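Local coordinates for protein putative glycoside hydrolase (Bacteroides ovatus, PDB 4ONZ) that is a putative glycoside hydrolase of the beta-fructosidase clan, whose members share a five-bladed beta-propeller fold, at residues 19-30 with 338-349; 11-20 with 298-309. One frame throughout, in Å; residues are numbered along the deposited sequence. Where two conformers were deposited one is given.

Both contacts are made by the N-terminal arm, which runs along the body of the protein before the first strand, 34-37. In contact 2 the arm's first part, 11-20, lies against the chain that leaves strand 296-299. In contact 1 its continuation, 19-30, lies along an outermost strand, 344-350, of a three-stranded antiparallel sheet. The two centres are about 17 Å apart, and Leu19 and Arg20 belong to both. The contacts also touch directly. Phe305 CE2 packs 3.6 Å from Tyr338 CZ, and Phe305 CE1 lies 3.8 Å from Ala348 CB. Phe18 CB is likewise 3.8 Å from Ala348 CB. Glu312 ties the two together: it meets both Arg20 and Tyr338.

Contact 1: residues 19-30 with 338-349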
loop_
_atom_site.group_PDB
_atom_site.type_symbol
_atom_site.label_atom_id
_atom_site.label_comp_id
_atom_site.label_asym_id
_atom_site.label_seq_id
_atom_site.Cartn_x
_atom_site.Cartn_y
_atom_site.Cartn_z
ATOM N N LEU A 19 9.871 0.221 -15.644
ATOM C CA LEU A 19 11.247 -0.251 -15.791
ATOM C C LEU A 19 12.098 0.171 -14.595
ATOM O O LEU A 19 11.990 1.306 -14.114
ATOM C CB LEU A 19 11.854 0.303 -17.084
ATOM C CG LEU A 19 11.066 0.014 -18.365
ATOM C CD1 LEU A 19 11.742 0.678 -19.562
ATOM C CD2 LEU A 19 10.914 -1.486 -18.594
ATOM N N ARG A 20 12.944 -0.748 -14.127
ATOM C CA ARG A 20 13.849 -0.480 -13.015
ATOM C C ARG A 20 15.011 0.368 -13.550
ATOM O O ARG A 20 15.686 -0.073 -14.480
ATOM C CB ARG A 20 14.395 -1.797 -12.458
ATOM C CG ARG A 20 13.339 -2.780 -11.939
ATOM C CD ARG A 20 13.899 -4.197 -11.893
ATOM N NE ARG A 20 12.971 -5.192 -11.349
ATOM C CZ ARG A 20 12.025 -5.821 -12.048
ATOM N NH1 ARG A 20 11.813 -5.546 -13.334
ATOM N NH2 ARG A 20 11.256 -6.713 -11.447
ATOM N N PRO A 21 15.241 1.583 -12.995
ATOM C CA PRO A 21 16.380 2.366 -13.499
ATOM C C PRO A 21 17.680 1.655 -13.134
ATOM O O PRO A 21 17.868 1.281 -11.972
ATOM C CB PRO A 21 16.254 3.718 -12.785
ATOM C CG PRO A 21 14.905 3.729 -12.148
ATOM C CD PRO A 21 14.518 2.297 -11.928
ATOM N N GLU A 22 18.564 1.462 -14.109
ATOM C CA GLU A 22 19.801 0.722 -13.864
ATOM C C GLU A 22 20.645 1.299 -12.718
ATOM O O GLU A 22 20.856 2.506 -12.622
ATOM C CB GLU A 22 20.653 0.605 -15.135
ATOM C CG GLU A 22 21.754 -0.444 -15.008
ATOM C CD GLU A 22 22.550 -0.655 -16.282
ATOM O OE1 GLU A 22 22.875 0.334 -16.964
ATOM O OE2 GLU A 22 22.874 -1.819 -16.585
ATOM N N GLY A 23 21.093 0.399 -11.842
ATOM C CA GLY A 23 21.969 0.714 -10.725
ATOM C C GLY A 23 21.485 1.540 -9.561
ATOM O O GLY A 23 22.273 1.815 -8.667
ATOM N N VAL A 24 20.216 1.938 -9.539
ATOM C CA VAL A 24 19.731 2.805 -8.455
ATOM C C VAL A 24 19.115 2.050 -7.282
ATOM O O VAL A 24 19.012 2.597 -6.183
ATOM C CB VAL A 24 18.689 3.841 -8.945
ATOM C CG1 VAL A 24 19.207 4.576 -10.170
ATOM C CG2 VAL A 24 17.339 3.192 -9.243
ATOM N N ASN A 25 18.702 0.805 -7.506
ATOM C CA ASN A 25 18.018 0.048 -6.464
ATOM C C ASN A 25 18.906 -0.843 -5.610
ATOM O O ASN A 25 19.861 -1.429 -6.117
ATOM C CB ASN A 25 16.907 -0.796 -7.080
ATOM C CG ASN A 25 15.701 0.024 -7.451
ATOM O OD1 ASN A 25 15.192 0.793 -6.638
ATOM N ND2 ASN A 25 15.208 -0.163 -8.669
ATOM N N PRO A 26 18.559 -0.995 -4.317
ATOM C CA PRO A 26 17.413 -0.407 -3.605
ATOM C C PRO A 26 17.619 1.065 -3.242
ATOM O O PRO A 26 18.758 1.502 -3.047
ATOM C CB PRO A 26 17.322 -1.254 -2.330
ATOM C CG PRO A 26 18.713 -1.730 -2.101
ATOM C CD PRO A 26 19.320 -1.924 -3.461
ATOM N N VAL A 27 16.527 1.820 -3.155
ATOM C CA VAL A 27 16.595 3.248 -2.819
ATOM C C VAL A 27 16.530 3.535 -1.304
ATOM O O VAL A 27 16.946 4.602 -0.871
ATOM C CB VAL A 27 15.543 4.090 -3.590
ATOM C CG1 VAL A 27 15.847 4.070 -5.084
ATOM C CG2 VAL A 27 14.122 3.624 -3.331
ATOM N N ILE A 28 16.001 2.599 -0.511
ATOM C CA ILE A 28 15.948 2.731 0.952
ATOM C C ILE A 28 16.324 1.384 1.569
ATOM O O ILE A 28 15.696 0.371 1.285
ATOM C CB ILE A 28 14.550 3.147 1.487
ATOM C CG1 ILE A 28 14.051 4.431 0.816
ATOM C CG2 ILE A 28 14.589 3.342 3.002
ATOM C CD1 ILE A 28 12.647 4.827 1.217
ATOM N N SER A 29 17.348 1.400 2.417
ATOM C CA SER A 29 17.856 0.206 3.090
ATOM C C SER A 29 17.951 0.459 4.598
ATOM O O SER A 29 17.989 1.611 5.028
ATOM C CB SER A 29 19.240 -0.151 2.539
ATOM O OG SER A 29 19.163 -0.502 1.164
ATOM N N PRO A 30 17.983 -0.618 5.400
ATOM C CA PRO A 30 18.060 -0.454 6.851
ATOM C C PRO A 30 19.349 0.213 7.335
ATOM O O PRO A 30 20.386 0.152 6.658
ATOM C CB PRO A 30 17.916 -1.893 7.399
ATOM C CG PRO A 30 18.047 -2.800 6.225
ATOM C CD PRO A 30 17.676 -2.007 5.013
ATOM N N TYR A 338 8.055 -0.211 -4.187
ATOM C CA TYR A 338 7.749 -1.549 -3.705
ATOM C C TYR A 338 8.773 -2.080 -2.748
ATOM O O TYR A 338 9.928 -1.633 -2.744
ATOM C CB TYR A 338 7.629 -2.502 -4.896
ATOM C CG TYR A 338 8.862 -2.665 -5.797
ATOM C CD1 TYR A 338 9.174 -1.726 -6.800
ATOM C CD2 TYR A 338 9.647 -3.806 -5.720
ATOM C CE1 TYR A 338 10.276 -1.911 -7.639
ATOM C CE2 TYR A 338 10.741 -3.994 -6.549
ATOM C CZ TYR A 338 11.054 -3.056 -7.506
ATOM O OH TYR A 338 12.152 -3.291 -8.315
ATOM N N GLY A 339 8.316 -3.007 -1.910
ATOM C CA GLY A 339 9.172 -3.710 -0.999
ATOM C C GLY A 339 9.822 -4.793 -1.836
ATOM O O GLY A 339 9.146 -5.470 -2.629
ATOM N N CYS A 340 11.135 -4.923 -1.702
ATOM C CA CYS A 340 11.874 -5.938 -2.426
ATOM C C CYS A 340 12.551 -6.848 -1.404
ATOM O O CYS A 340 13.181 -6.378 -0.448
ATOM C CB CYS A 340 12.854 -5.297 -3.438
ATOM S SG CYS A 340 14.106 -4.203 -2.756
ATOM N N ALA A 341 12.338 -8.156 -1.565
ATOM C CA ALA A 341 12.917 -9.170 -0.686
ATOM C C ALA A 341 12.476 -9.047 0.772
ATOM O O ALA A 341 13.201 -9.471 1.676
ATOM C CB ALA A 341 14.443 -9.130 -0.788
ATOM N N ASP A 342 11.289 -8.486 1.005
ATOM C CA ASP A 342 10.792 -8.248 2.363
ATOM C C ASP A 342 11.774 -7.462 3.225
ATOM O O ASP A 342 11.741 -7.587 4.449
ATOM C CB ASP A 342 10.464 -9.576 3.081
ATOM C CG ASP A 342 8.988 -9.918 3.075
ATOM O OD1 ASP A 342 8.139 -9.040 2.817
ATOM O OD2 ASP A 342 8.678 -11.084 3.380
ATOM N N SER A 343 12.625 -6.632 2.616
ATOM C CA SER A 343 13.636 -5.942 3.399
ATOM C C SER A 343 14.050 -4.547 2.957
ATOM O O SER A 343 14.520 -3.778 3.783
ATOM C CB SER A 343 14.892 -6.808 3.485
ATOM O OG SER A 343 15.440 -7.006 2.203
ATOM N N GLN A 344 13.894 -4.220 1.681
ATOM C CA GLN A 344 14.307 -2.906 1.183
ATOM C C GLN A 344 13.217 -2.238 0.346
ATOM O O GLN A 344 12.178 -2.841 0.084
ATOM C CB GLN A 344 15.595 -3.079 0.377
ATOM C CG GLN A 344 16.778 -3.533 1.225
ATOM C CD GLN A 344 17.865 -4.197 0.403
ATOM O OE1 GLN A 344 17.580 -4.997 -0.496
ATOM N NE2 GLN A 344 19.120 -3.885 0.715
ATOM N N VAL A 345 13.431 -0.977 -0.033
ATOM C CA VAL A 345 12.494 -0.283 -0.919
ATOM C C VAL A 345 13.161 -0.068 -2.267
ATOM O O VAL A 345 14.330 0.334 -2.343
ATOM C CB VAL A 345 12.025 1.076 -0.374
ATOM C CG1 VAL A 345 11.152 1.807 -1.398
ATOM C CG2 VAL A 345 11.266 0.910 0.939
ATOM N N ALA A 346 12.417 -0.365 -3.329
ATOM C CA ALA A 346 12.894 -0.173 -4.691
ATOM C C ALA A 346 11.884 0.626 -5.500
ATOM O O ALA A 346 10.718 0.781 -5.102
ATOM C CB ALA A 346 13.183 -1.508 -5.361
ATOM N N VAL A 347 12.343 1.117 -6.646
ATOM C CA VAL A 347 11.518 1.935 -7.519
ATOM C C VAL A 347 11.589 1.454 -8.968
ATOM O O VAL A 347 12.628 0.945 -9.418
ATOM C CB VAL A 347 11.944 3.430 -7.439
ATOM C CG1 VAL A 347 13.337 3.644 -8.023
ATOM C CG2 VAL A 347 10.945 4.328 -8.149
ATOM N N ALA A 348 10.471 1.597 -9.678
ATOM C CA ALA A 348 10.382 1.307 -11.118
ATOM C C ALA A 348 9.553 2.440 -11.707
ATOM O O ALA A 348 8.677 2.999 -11.033
ATOM C CB ALA A 348 9.757 -0.053 -11.398
ATOM N N VAL A 349 9.821 2.778 -12.958
ATOM C CA VAL A 349 9.253 3.982 -13.571
ATOM C C VAL A 349 8.583 3.715 -14.914
ATOM O O VAL A 349 9.093 2.942 -15.715
ATOM C CB VAL A 349 10.388 5.012 -13.785
ATOM C CG1 VAL A 349 9.842 6.345 -14.289
ATOM C CG2 VAL A 349 11.178 5.196 -12.491
#
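The carboxamide of Asn25 works like a short piece of strand against Val347. Its ND2 gives a nearly straight bond (168°) to Val347 O at 2.9 Å, in the carbonyl plane and on a lone pair. Its OD1 accepts from Val347 N, also at 2.9 Å, with the donor tilted from the amide carbonyl plane. The two bonds fix the amide's rotation. With CG beside the backbone N (chi1 -76°), the amide reaches the strand, and its OD1 comes within 3.3 Å of Ala346 CB. Further along, Val27 and Ile28 both face Val345, a classic beta bulge. Val345 O takes Val27 N at 2.8 Å and a weak bond from Ile28 N, while Val345 N returns a bond to Ile28 O. The arm thus adds an irregular antiparallel edge to strand 344-350, with a second bridge at Leu19 and Val349. The Ile28 and Val345 side chains lie side by side and point the same way, CB to CB 3.8 Å. The Val27 and Val347 side chains instead cross at about a right angle, CG1 to CG1 3.9 Å. Pro26, after a cis peptide bond, sets CG 3.6 Å from Gln344 CD. The Arg20 guanidinium stands almost upright to the Tyr338 ring (83°). Glu312 forms a salt bridge with Arg20 NE and a hydrogen bond with Tyr338 OH.

Contact 2: residues 11-20 with 298-309; sequences NNWVIGPFLR and DRLDKPFFAPEA
Arg20 lays its guanidinium flat on the ring of Phe305, a cation-pi stack with planes 12° apart and centres 4.2 Å apart. The extended stretch from CG to NE carries the group out over the ring. Glu308 CB lies over the opposite face of the guanidinium, toward its rim, 4.0 Å from Arg20 NH2. At the guanidinium edge, Arg20 NH2 lies 2.7 Å from Ala306 O and donates to water 2, which also accepts from Ala306 N. The backbone N atoms of Glu308 and Ala309 bind Glu312, the salt-bridge partner of Arg20 NE, so the same carboxylate holds both segments. Phe18 O sits at the edge of the Phe305 ring, near its plane.

Phe304 and Phe305 both face Ala283 of strand 281-288, a classic beta bulge that sends two successive aromatic side chains toward the arm. Segment 298-309 pairs with strand 281-288 also through Asp298 and Leu300, and the arm reaches the same strand at Gln285. Phe18 CD1 meets Phe304 CE2 at 3.8 Å. Water 1 joins the backbones here, accepting from Phe18 N and donating to Phe304 O.

Near the start of the arm, Trp13 NE1 donates to Asp298 OD2 at 2.9 Å. The bond is bent (139°), and the nitrogen comes from above the carboxylate plane. Asp298 OD1 accepts from the backbone N of Arg299, so both carboxylate oxygens are engaged. Val14 CG2 rests over the centre of one face of the Trp13 ring and meets Leu300 CD2 tip to tip at 3.7 Å. The Trp13 and Leu300 side chains run past each other in opposite directions, with Trp13 CH2 4.0 Å from Leu300 CG.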
loop_
_atom_site.group_PDB
_atom_site.type_symbol
_atom_site.label_atom_id
_atom_site.label_comp_id
_atom_site.label_asym_id
_atom_site.label_seq_id
_atom_site.Cartn_x
_atom_site.Cartn_y
_atom_site.Cartn_z
ATOM N N ASN A 11 -4.624 -5.919 -24.024
ATOM C CA ASN A 11 -4.083 -5.247 -22.801
ATOM C C ASN A 11 -3.693 -3.780 -23.030
ATOM O O ASN A 11 -2.624 -3.334 -22.611
ATOM C CB ASN A 11 -2.900 -6.042 -22.222
ATOM C CG ASN A 11 -3.333 -7.335 -21.544
ATOM O OD1 ASN A 11 -4.511 -7.528 -21.230
ATOM N ND2 ASN A 11 -2.373 -8.224 -21.301
ATOM N N ASN A 12 -4.578 -3.038 -23.693
ATOM C CA ASN A 12 -4.373 -1.607 -23.933
ATOM C C ASN A 12 -4.638 -0.773 -22.666
ATOM O O ASN A 12 -4.213 0.380 -22.580
ATOM C CB ASN A 12 -5.265 -1.110 -25.083
ATOM C CG ASN A 12 -6.759 -1.207 -24.769
ATOM O OD1 ASN A 12 -7.199 -2.077 -24.013
ATOM N ND2 ASN A 12 -7.547 -0.317 -25.368
ATOM N N TRP A 13 -5.334 -1.371 -21.694
ATOM C CA TRP A 13 -5.694 -0.713 -20.436
ATOM C C TRP A 13 -4.640 -0.842 -19.327
ATOM O O TRP A 13 -4.719 -0.153 -18.308
ATOM C CB TRP A 13 -7.017 -1.294 -19.915
ATOM C CG TRP A 13 -6.967 -2.771 -19.601
ATOM C CD1 TRP A 13 -7.302 -3.801 -20.434
ATOM C CD2 TRP A 13 -6.555 -3.374 -18.367
ATOM N NE1 TRP A 13 -7.123 -5.007 -19.793
ATOM C CE2 TRP A 13 -6.670 -4.771 -18.522
ATOM C CE3 TRP A 13 -6.108 -2.866 -17.141
ATOM C CZ2 TRP A 13 -6.351 -5.667 -17.500
ATOM C CZ3 TRP A 13 -5.790 -3.758 -16.128
ATOM C CH2 TRP A 13 -5.912 -5.140 -16.315
ATOM N N VAL A 14 -3.663 -1.719 -19.524
ATOM C CA VAL A 14 -2.652 -2.001 -18.509
ATOM C C VAL A 14 -1.716 -0.814 -18.297
ATOM O O VAL A 14 -1.272 -0.196 -19.249
ATOM C CB VAL A 14 -1.845 -3.264 -18.889
ATOM C CG1 VAL A 14 -0.762 -3.553 -17.866
ATOM C CG2 VAL A 14 -2.773 -4.463 -19.016
ATOM N N ILE A 15 -1.443 -0.486 -17.040
ATOM C CA ILE A 15 -0.537 0.612 -16.734
ATOM C C ILE A 15 0.878 0.048 -16.745
ATOM O O ILE A 15 1.173 -0.948 -16.070
ATOM C CB ILE A 15 -0.856 1.286 -15.392
ATOM C CG1 ILE A 15 -2.301 1.791 -15.386
ATOM C CG2 ILE A 15 0.109 2.440 -15.144
ATOM C CD1 ILE A 15 -2.755 2.389 -14.081
ATOM N N GLY A 16 1.743 0.683 -17.528
ATOM C CA GLY A 16 3.122 0.250 -17.673
ATOM C C GLY A 16 3.626 0.465 -19.094
ATOM O O GLY A 16 2.959 1.113 -19.891
ATOM N N PRO A 17 4.803 -0.087 -19.422
ATOM C CA PRO A 17 5.633 -0.898 -18.532
ATOM C C PRO A 17 6.417 -0.064 -17.519
ATOM O O PRO A 17 6.760 1.092 -17.798
ATOM C CB PRO A 17 6.597 -1.590 -19.505
ATOM C CG PRO A 17 6.761 -0.620 -20.619
ATOM C CD PRO A 17 5.480 0.180 -20.706
ATOM N N PHE A 18 6.674 -0.650 -16.349
ATOM C CA PHE A 18 7.479 -0.022 -15.317
ATOM C C PHE A 18 8.874 -0.621 -15.403
ATOM O O PHE A 18 9.040 -1.835 -15.260
ATOM C CB PHE A 18 6.882 -0.250 -13.932
ATOM C CG PHE A 18 5.607 0.491 -13.696
ATOM C CD1 PHE A 18 4.386 -0.058 -14.066
ATOM C CD2 PHE A 18 5.624 1.740 -13.106
ATOM C CE1 PHE A 18 3.199 0.625 -13.842
ATOM C CE2 PHE A 18 4.446 2.428 -12.881
ATOM C CZ PHE A 18 3.232 1.873 -13.257
ATOM N N LEU A 19 9.871 0.221 -15.644
ATOM C CA LEU A 19 11.247 -0.251 -15.791
ATOM C C LEU A 19 12.098 0.171 -14.595
ATOM O O LEU A 19 11.990 1.306 -14.114
ATOM C CB LEU A 19 11.854 0.303 -17.084
ATOM C CG LEU A 19 11.066 0.014 -18.365
ATOM C CD1 LEU A 19 11.742 0.678 -19.562
ATOM C CD2 LEU A 19 10.914 -1.486 -18.594
ATOM N N ARG A 20 12.944 -0.748 -14.127
ATOM C CA ARG A 20 13.849 -0.480 -13.015
ATOM C C ARG A 20 15.011 0.368 -13.550
ATOM O O ARG A 20 15.686 -0.073 -14.480
ATOM C CB ARG A 20 14.395 -1.797 -12.458
ATOM C CG ARG A 20 13.339 -2.780 -11.939
ATOM C CD ARG A 20 13.899 -4.197 -11.893
ATOM N NE ARG A 20 12.971 -5.192 -11.349
ATOM C CZ ARG A 20 12.025 -5.821 -12.048
ATOM N NH1 ARG A 20 11.813 -5.546 -13.334
ATOM N NH2 ARG A 20 11.256 -6.713 -11.447
ATOM N N ASP A 298 -11.729 -6.649 -16.524
ATOM C CA ASP A 298 -10.605 -7.461 -16.970
ATOM C C ASP A 298 -9.620 -7.667 -15.823
ATOM O O ASP A 298 -9.625 -6.912 -14.852
ATOM C CB ASP A 298 -9.917 -6.793 -18.169
ATOM C CG ASP A 298 -9.168 -7.786 -19.065
ATOM O OD1 ASP A 298 -9.008 -8.980 -18.703
ATOM O OD2 ASP A 298 -8.742 -7.363 -20.159
ATOM N N ARG A 299 -8.765 -8.678 -15.967
ATOM C CA ARG A 299 -7.797 -9.054 -14.940
ATOM C C ARG A 299 -6.614 -9.731 -15.631
ATOM O O ARG A 299 -6.808 -10.561 -16.533
ATOM C CB ARG A 299 -8.487 -10.016 -13.965
ATOM C CG ARG A 299 -7.709 -10.440 -12.731
ATOM C CD ARG A 299 -8.597 -11.359 -11.920
ATOM N NE ARG A 299 -7.963 -11.935 -10.744
ATOM C CZ ARG A 299 -8.576 -12.778 -9.915
ATOM N NH1 ARG A 299 -9.828 -13.156 -10.147
ATOM N NH2 ARG A 299 -7.942 -13.261 -8.860
ATOM N N LEU A 300 -5.393 -9.350 -15.265
ATOM C CA LEU A 300 -4.208 -9.969 -15.863
ATOM C C LEU A 300 -4.051 -11.419 -15.423
ATOM O O LEU A 300 -4.188 -11.731 -14.239
ATOM C CB LEU A 300 -2.938 -9.201 -15.503
ATOM C CG LEU A 300 -2.880 -7.780 -16.062
ATOM C CD1 LEU A 300 -1.609 -7.089 -15.624
ATOM C CD2 LEU A 300 -2.968 -7.819 -17.570
ATOM N N ASP A 301 -3.792 -12.294 -16.389
ATOM C CA ASP A 301 -3.544 -13.703 -16.116
ATOM C C ASP A 301 -2.153 -13.902 -15.542
ATOM O O ASP A 301 -1.950 -14.778 -14.712
ATOM C CB ASP A 301 -3.651 -14.539 -17.396
ATOM C CG ASP A 301 -5.075 -14.762 -17.827
ATOM O OD1 ASP A 301 -5.975 -14.689 -16.973
ATOM O OD2 ASP A 301 -5.290 -15.045 -19.019
ATOM N N LYS A 302 -1.208 -13.111 -16.037
ATOM C CA LYS A 302 0.186 -13.159 -15.630
ATOM C C LYS A 302 0.539 -11.843 -14.969
ATOM O O LYS A 302 -0.015 -10.798 -15.336
ATOM C CB LYS A 302 1.083 -13.349 -16.861
ATOM C CG LYS A 302 0.874 -14.655 -17.616
ATOM C CD LYS A 302 1.328 -15.850 -16.805
ATOM C CE LYS A 302 1.243 -17.145 -17.606
ATOM N NZ LYS A 302 1.876 -18.274 -16.860
ATOM N N PRO A 303 1.477 -11.870 -14.011
ATOM C CA PRO A 303 1.824 -10.618 -13.359
ATOM C C PRO A 303 2.528 -9.654 -14.316
ATOM O O PRO A 303 3.178 -10.089 -15.266
ATOM C CB PRO A 303 2.742 -11.058 -12.206
ATOM C CG PRO A 303 3.300 -12.376 -12.610
ATOM C CD PRO A 303 2.333 -12.993 -13.582
ATOM N N PHE A 304 2.342 -8.354 -14.108
ATOM C CA PHE A 304 2.999 -7.356 -14.949
ATOM C C PHE A 304 4.354 -6.985 -14.346
ATOM O O PHE A 304 5.184 -6.364 -15.003
ATOM C CB PHE A 304 2.122 -6.110 -15.118
ATOM C CG PHE A 304 2.103 -5.199 -13.917
ATOM C CD1 PHE A 304 1.218 -5.410 -12.877
ATOM C CD2 PHE A 304 2.957 -4.110 -13.848
ATOM C CE1 PHE A 304 1.197 -4.560 -11.783
ATOM C CE2 PHE A 304 2.950 -3.270 -12.754
ATOM C CZ PHE A 304 2.065 -3.485 -11.725
ATOM N N PHE A 305 4.573 -7.355 -13.090
ATOM C CA PHE A 305 5.825 -7.031 -12.411
ATOM C C PHE A 305 6.163 -8.179 -11.463
ATOM O O PHE A 305 5.354 -8.541 -10.616
ATOM C CB PHE A 305 5.682 -5.700 -11.662
ATOM C CG PHE A 305 6.994 -5.044 -11.333
ATOM C CD1 PHE A 305 7.647 -4.257 -12.280
ATOM C CD2 PHE A 305 7.572 -5.201 -10.092
ATOM C CE1 PHE A 305 8.863 -3.648 -11.994
ATOM C CE2 PHE A 305 8.790 -4.595 -9.791
ATOM C CZ PHE A 305 9.433 -3.819 -10.745
ATOM N N ALA A 306 7.342 -8.771 -11.633
ATOM C CA ALA A 306 7.742 -9.933 -10.838
ATOM C C ALA A 306 9.218 -9.856 -10.449
ATOM O O ALA A 306 9.953 -9.041 -10.990
ATOM C CB ALA A 306 7.462 -11.196 -11.624
ATOM N N PRO A 307 9.655 -10.683 -9.480
ATOM C CA PRO A 307 11.066 -10.637 -9.102
ATOM C C PRO A 307 11.963 -11.053 -10.267
ATOM O O PRO A 307 11.728 -12.090 -10.879
ATOM C CB PRO A 307 11.167 -11.642 -7.948
ATOM C CG PRO A 307 9.776 -11.850 -7.488
ATOM C CD PRO A 307 8.903 -11.660 -8.680
ATOM N N GLU A 308 12.952 -10.224 -10.579
ATOM C CA GLU A 308 13.880 -10.488 -11.685
ATOM C C GLU A 308 15.315 -10.086 -11.362
ATOM O O GLU A 308 16.251 -10.740 -11.805
ATOM C CB GLU A 308 13.437 -9.750 -12.954
ATOM C CG GLU A 308 12.138 -10.249 -13.574
ATOM C CD GLU A 308 12.236 -11.669 -14.110
ATOM O OE1 GLU A 308 13.328 -12.271 -14.041
ATOM O OE2 GLU A 308 11.213 -12.182 -14.607
ATOM N N ALA A 309 15.490 -9.011 -10.597
ATOM C CA ALA A 309 16.832 -8.496 -10.268
ATOM C C ALA A 309 17.433 -9.006 -8.946
ATOM O O ALA A 309 16.697 -9.393 -8.031
ATOM C CB ALA A 309 16.806 -6.977 -10.288
HETATM O O HOH W 1 5.582 -3.422 -16.175
HETATM O O HOH W 2 9.338 -7.474 -13.653
#